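Local coordinates for uncharacterized protein (Aeromonas hydrophila J-1, PDB 6R1J), which is the soluble AhlC component of AHL, a tripartite alpha-pore-forming toxin, and probably takes part with its partner proteins in building a helical membrane pore, at residues A[185-188]-A[189-193]; A[128-131]-A[132-136]. The protein carries 3 engineered substitutions. All coordinates share one frame; numbering follows the deposited sequence.

Contact 1: A[185-188]-A[189-193]; sequences GQVN and QIEGQ
Gly185 O accepts two hydrogen bonds: Gln189 N, one helical turn on, donates to it at 2.9 Å, and Gln8 NE2 of the second subunit adds another. The same Gln8 side chain accepts from Asn188 ND2 through its OE1, so a single amide of the neighbouring subunit clasps the helix at a backbone carbonyl and at a side chain one turn later. With its nitrogen engaged there, Asn188 leaves OD1 on the side of the Glu191 carboxylate, 3.9 Å from Glu191 OE1. The two side chains cross at about a right angle, with the amide and carboxylate planes 62° apart. These residues belong to helix 163-236, one of the long rods of this almost wholly helical protein, where Glu191 N is bound to Val187 O at 3.0 Å in the regular i to i+4 pattern. Glu191 CG also comes within 3.2 Å of Val187 O, and the chain, extended beyond CG, carries the carboxylate outward and somewhat back toward the preceding turn, OE2 lying 3.7 Å from Val187 CG1. Ile190 makes a similar backbone contact, its CG1 lying 3.3 Å from Gln186 O. A side-chain link runs the other way along the helix: the Gln189 chain bends about CB-CG (chi2 65°), which brings NE2 within 2.8 Å of Gln193 OE1. That bond is nearly straight, 167° at the hydrogen, and the acceptor lies in the plane of the Gln189 amide, which would favour this rotation of the amide.

Contact 2: A[128-131]-A[132-136]; sequences QATI and AGLQS
Hydrogen bonds of the i to i+4 type join 128-131 to 132-136 along the helix, with Ala132 N bound to Gln128 O at 3.0 Å and Leu134 N bound to Thr130 O at 3.1 Å. Leu134 CD1 lies off the oxygen end of the latter carbonyl, 3.5 Å from Thr130 O and 4.2 Å from Thr130 CG2, a light aliphatic contact. The hydroxyl of Thr130 is turned back toward the preceding turn, where OG1 is hydrogen-bonded to Glu126 O. All of this lies within helix 78-157, which packs against helix 163-236 on one face and meets the third subunit on another: Ala129 touches Arg122 of that subunit and Ala132 touches its Thr114. The methyl of Ala132 lies beside the preceding turn, its CB 3.6 Å from Ala129 O. Ile131 sends CG1 away from its own backbone N (chi1 -162°), and this torsion leaves CG2 between the backbone N and the carbonyl carbon, 3.3 Å from Ala132 N. From CG1, on the other branch, the extended chain carries CD1 outward. One turn on, Gln135 covers the carbonyl that its own N binds, with CB 3.4 Å from Ile131 O.

In the fold
From the N terminus, contact 2 comes first, within helix 78-157, and contact 1 follows within helix 163-236; they are in series and neither closes a loop. Between them the chain reverses through the short connection after residue 157, so the two helices form an antiparallel hairpin and the contacts face each other, their centres about 10 Å apart. Glu191 CG reaches Ile131 CD1 at 3.3 Å, and Val187 CG2 packs on Leu134 CB at 3.7 Å, an aliphatic seam, Glu191 lending its chain carbons, that ties the helices together. Outward, contact 1 meets the second subunit and contact 2 the third, placing this part of the hairpin among neighbouring copies in the four-chain assembly.

Contact 1: A[185-188]-A[189-193]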
loop_
_atom_site.group_PDB
_atom_site.type_symbol
_atom_site.label_atom_id
_atom_site.label_comp_id
_atom_site.label_asym_id
_atom_site.label_seq_id
_atom_site.Cartn_x
_atom_site.Cartn_y
_atom_site.Cartn_z
ATOM N N GLY A 185 1.865 -8.383 -24.985
ATOM C CA GLY A 185 0.540 -7.737 -24.967
ATOM C C GLY A 185 -0.307 -8.310 -23.851
ATOM O O GLY A 185 -0.996 -7.519 -23.175
ATOM N N GLN A 186 -0.257 -9.633 -23.662
ATOM C CA GLN A 186 -1.005 -10.335 -22.592
ATOM C C GLN A 186 -0.476 -9.911 -21.214
ATOM O O GLN A 186 -1.303 -9.698 -20.309
ATOM C CB GLN A 186 -0.916 -11.846 -22.760
ATOM C CG GLN A 186 -1.692 -12.333 -23.966
ATOM C CD GLN A 186 -1.459 -13.803 -24.201
ATOM O OE1 GLN A 186 -1.596 -14.617 -23.291
ATOM N NE2 GLN A 186 -1.110 -14.144 -25.435
ATOM N N VAL A 187 0.843 -9.820 -21.047
ATOM C CA VAL A 187 1.428 -9.393 -19.750
ATOM C C VAL A 187 1.002 -7.940 -19.501
ATOM O O VAL A 187 0.525 -7.670 -18.391
ATOM C CB VAL A 187 2.948 -9.591 -19.696
ATOM C CG1 VAL A 187 3.576 -8.893 -18.491
ATOM C CG2 VAL A 187 3.280 -11.072 -19.687
ATOM N N ASN A 188 1.094 -7.070 -20.504
ATOM C CA ASN A 188 0.702 -5.644 -20.355
ATOM C C ASN A 188 -0.772 -5.584 -19.930
ATOM O O ASN A 188 -1.117 -4.805 -19.013
ATOM C CB ASN A 188 0.942 -4.833 -21.632
ATOM C CG ASN A 188 0.978 -3.337 -21.358
ATOM O OD1 ASN A 188 1.909 -2.868 -20.722
ATOM N ND2 ASN A 188 0.041 -2.575 -21.897
ATOM N N GLN A 189 -1.594 -6.426 -20.549
ATOM C CA GLN A 189 -3.057 -6.490 -20.331
ATOM C C GLN A 189 -3.355 -6.838 -18.871
ATOM O O GLN A 189 -4.183 -6.155 -18.257
ATOM C CB GLN A 189 -3.661 -7.523 -21.289
ATOM C CG GLN A 189 -5.111 -7.886 -21.019
ATOM C CD GLN A 189 -6.038 -6.721 -21.233
ATOM O OE1 GLN A 189 -5.793 -5.846 -22.067
ATOM N NE2 GLN A 189 -7.117 -6.707 -20.466
ATOM N N ILE A 190 -2.725 -7.879 -18.345
ATOM C CA ILE A 190 -2.995 -8.374 -16.972
ATOM C C ILE A 190 -2.437 -7.343 -15.976
ATOM O O ILE A 190 -3.105 -7.117 -14.985
ATOM C CB ILE A 190 -2.444 -9.792 -16.737
ATOM C CG1 ILE A 190 -3.016 -10.831 -17.711
ATOM C CG2 ILE A 190 -2.667 -10.218 -15.296
ATOM C CD1 ILE A 190 -4.459 -11.229 -17.474
ATOM N N GLU A 191 -1.301 -6.719 -16.253
ATOM C CA GLU A 191 -0.745 -5.646 -15.372
ATOM C C GLU A 191 -1.782 -4.516 -15.242
ATOM O O GLU A 191 -2.008 -4.041 -14.104
ATOM C CB GLU A 191 0.553 -5.061 -15.925
ATOM C CG GLU A 191 1.720 -6.036 -15.889
ATOM C CD GLU A 191 3.029 -5.549 -16.508
ATOM O OE1 GLU A 191 2.997 -4.657 -17.389
ATOM O OE2 GLU A 191 4.079 -6.055 -16.094
ATOM N N GLY A 192 -2.357 -4.068 -16.359
ATOM C CA GLY A 192 -3.395 -3.009 -16.376
ATOM C C GLY A 192 -4.627 -3.409 -15.561
ATOM O O GLY A 192 -5.178 -2.557 -14.808
ATOM N N GLN A 193 -5.125 -4.634 -15.755
ATOM C CA GLN A 193 -6.243 -5.210 -14.974
ATOM C C GLN A 193 -5.863 -5.222 -13.496
ATOM O O GLN A 193 -6.748 -4.969 -12.667
ATOM C CB GLN A 193 -6.556 -6.673 -15.320
ATOM C CG GLN A 193 -7.367 -6.823 -16.603
ATOM C CD GLN A 193 -7.462 -8.246 -17.115
ATOM O OE1 GLN A 193 -7.620 -8.475 -18.307
ATOM N NE2 GLN A 193 -7.317 -9.218 -16.236
#

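Contact 2: A[128-131]-A[132-136]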
loop_
_atom_site.group_PDB
_atom_site.type_symbol
_atom_site.label_atom_id
_atom_site.label_comp_id
_atom_site.label_asym_id
_atom_site.label_seq_id
_atom_site.Cartn_x
_atom_site.Cartn_y
_atom_site.Cartn_z
ATOM N N GLN A 128 -2.136 -12.482 -10.155
ATOM C CA GLN A 128 -0.677 -12.556 -9.831
ATOM C C GLN A 128 -0.146 -13.931 -10.307
ATOM O O GLN A 128 0.878 -13.956 -11.001
ATOM C CB GLN A 128 -0.400 -12.284 -8.346
ATOM C CG GLN A 128 -0.725 -10.866 -7.856
ATOM C CD GLN A 128 0.181 -9.807 -8.454
ATOM O OE1 GLN A 128 1.346 -10.052 -8.735
ATOM N NE2 GLN A 128 -0.333 -8.596 -8.653
ATOM N N ALA A 129 -0.838 -15.031 -9.999
ATOM C CA ALA A 129 -0.467 -16.392 -10.463
ATOM C C ALA A 129 -0.401 -16.409 -11.986
ATOM O O ALA A 129 0.637 -16.841 -12.543
ATOM C CB ALA A 129 -1.423 -17.441 -9.945
ATOM N N THR A 130 -1.435 -15.896 -12.650
ATOM C CA THR A 130 -1.535 -15.836 -14.129
ATOM C C THR A 130 -0.376 -14.999 -14.697
ATOM O O THR A 130 0.290 -15.447 -15.624
ATOM C CB THR A 130 -2.888 -15.265 -14.592
ATOM O OG1 THR A 130 -3.916 -16.070 -14.035
ATOM C CG2 THR A 130 -3.040 -15.250 -16.095
ATOM N N ILE A 131 -0.090 -13.835 -14.148
ATOM C CA ILE A 131 0.989 -12.998 -14.730
ATOM C C ILE A 131 2.349 -13.704 -14.544
ATOM O O ILE A 131 3.189 -13.627 -15.461
ATOM C CB ILE A 131 0.929 -11.553 -14.210
ATOM C CG1 ILE A 131 1.719 -10.614 -15.121
ATOM C CG2 ILE A 131 1.401 -11.454 -12.776
ATOM C CD1 ILE A 131 1.489 -9.139 -14.860
ATOM N N ALA A 132 2.562 -14.435 -13.456
ATOM C CA ALA A 132 3.843 -15.137 -13.239
ATOM C C ALA A 132 3.967 -16.282 -14.252
ATOM O O ALA A 132 5.003 -16.377 -14.969
ATOM C CB ALA A 132 3.912 -15.634 -11.827
ATOM N N GLY A 133 2.649 -17.167 -14.832
ATOM C CA GLY A 133 2.994 -18.097 -15.921
ATOM C C GLY A 133 3.285 -17.362 -17.215
ATOM O O GLY A 133 4.129 -17.829 -17.960
ATOM N N LEU A 134 2.612 -16.242 -17.486
ATOM C CA LEU A 134 2.791 -15.482 -18.752
ATOM C C LEU A 134 4.230 -14.960 -18.828
ATOM O O LEU A 134 4.791 -14.906 -19.950
ATOM C CB LEU A 134 1.783 -14.332 -18.841
ATOM C CG LEU A 134 0.449 -14.672 -19.507
ATOM C CD1 LEU A 134 -0.084 -16.010 -19.029
ATOM C CD2 LEU A 134 -0.557 -13.559 -19.267
ATOM N N GLN A 135 4.816 -14.598 -17.687
ATOM C CA GLN A 135 6.185 -14.039 -17.654
ATOM C C GLN A 135 7.158 -15.155 -18.030
ATOM O O GLN A 135 8.037 -14.864 -18.845
ATOM C CB GLN A 135 6.457 -13.299 -16.342
ATOM C CG GLN A 135 6.277 -11.784 -16.491
ATOM C CD GLN A 135 7.320 -11.178 -17.412
ATOM O OE1 GLN A 135 8.331 -11.797 -17.726
ATOM N NE2 GLN A 135 7.101 -9.953 -17.865
ATOM N N SER A 136 6.957 -16.380 -17.542
ATOM C CA SER A 136 7.800 -17.548 -17.917
ATOM C C SER A 136 7.643 -17.871 -19.408
ATOM O O SER A 136 8.683 -17.960 -20.092
ATOM C CB SER A 136 7.492 -18.725 -17.068
ATOM O OG SER A 136 7.808 -18.403 -15.730
#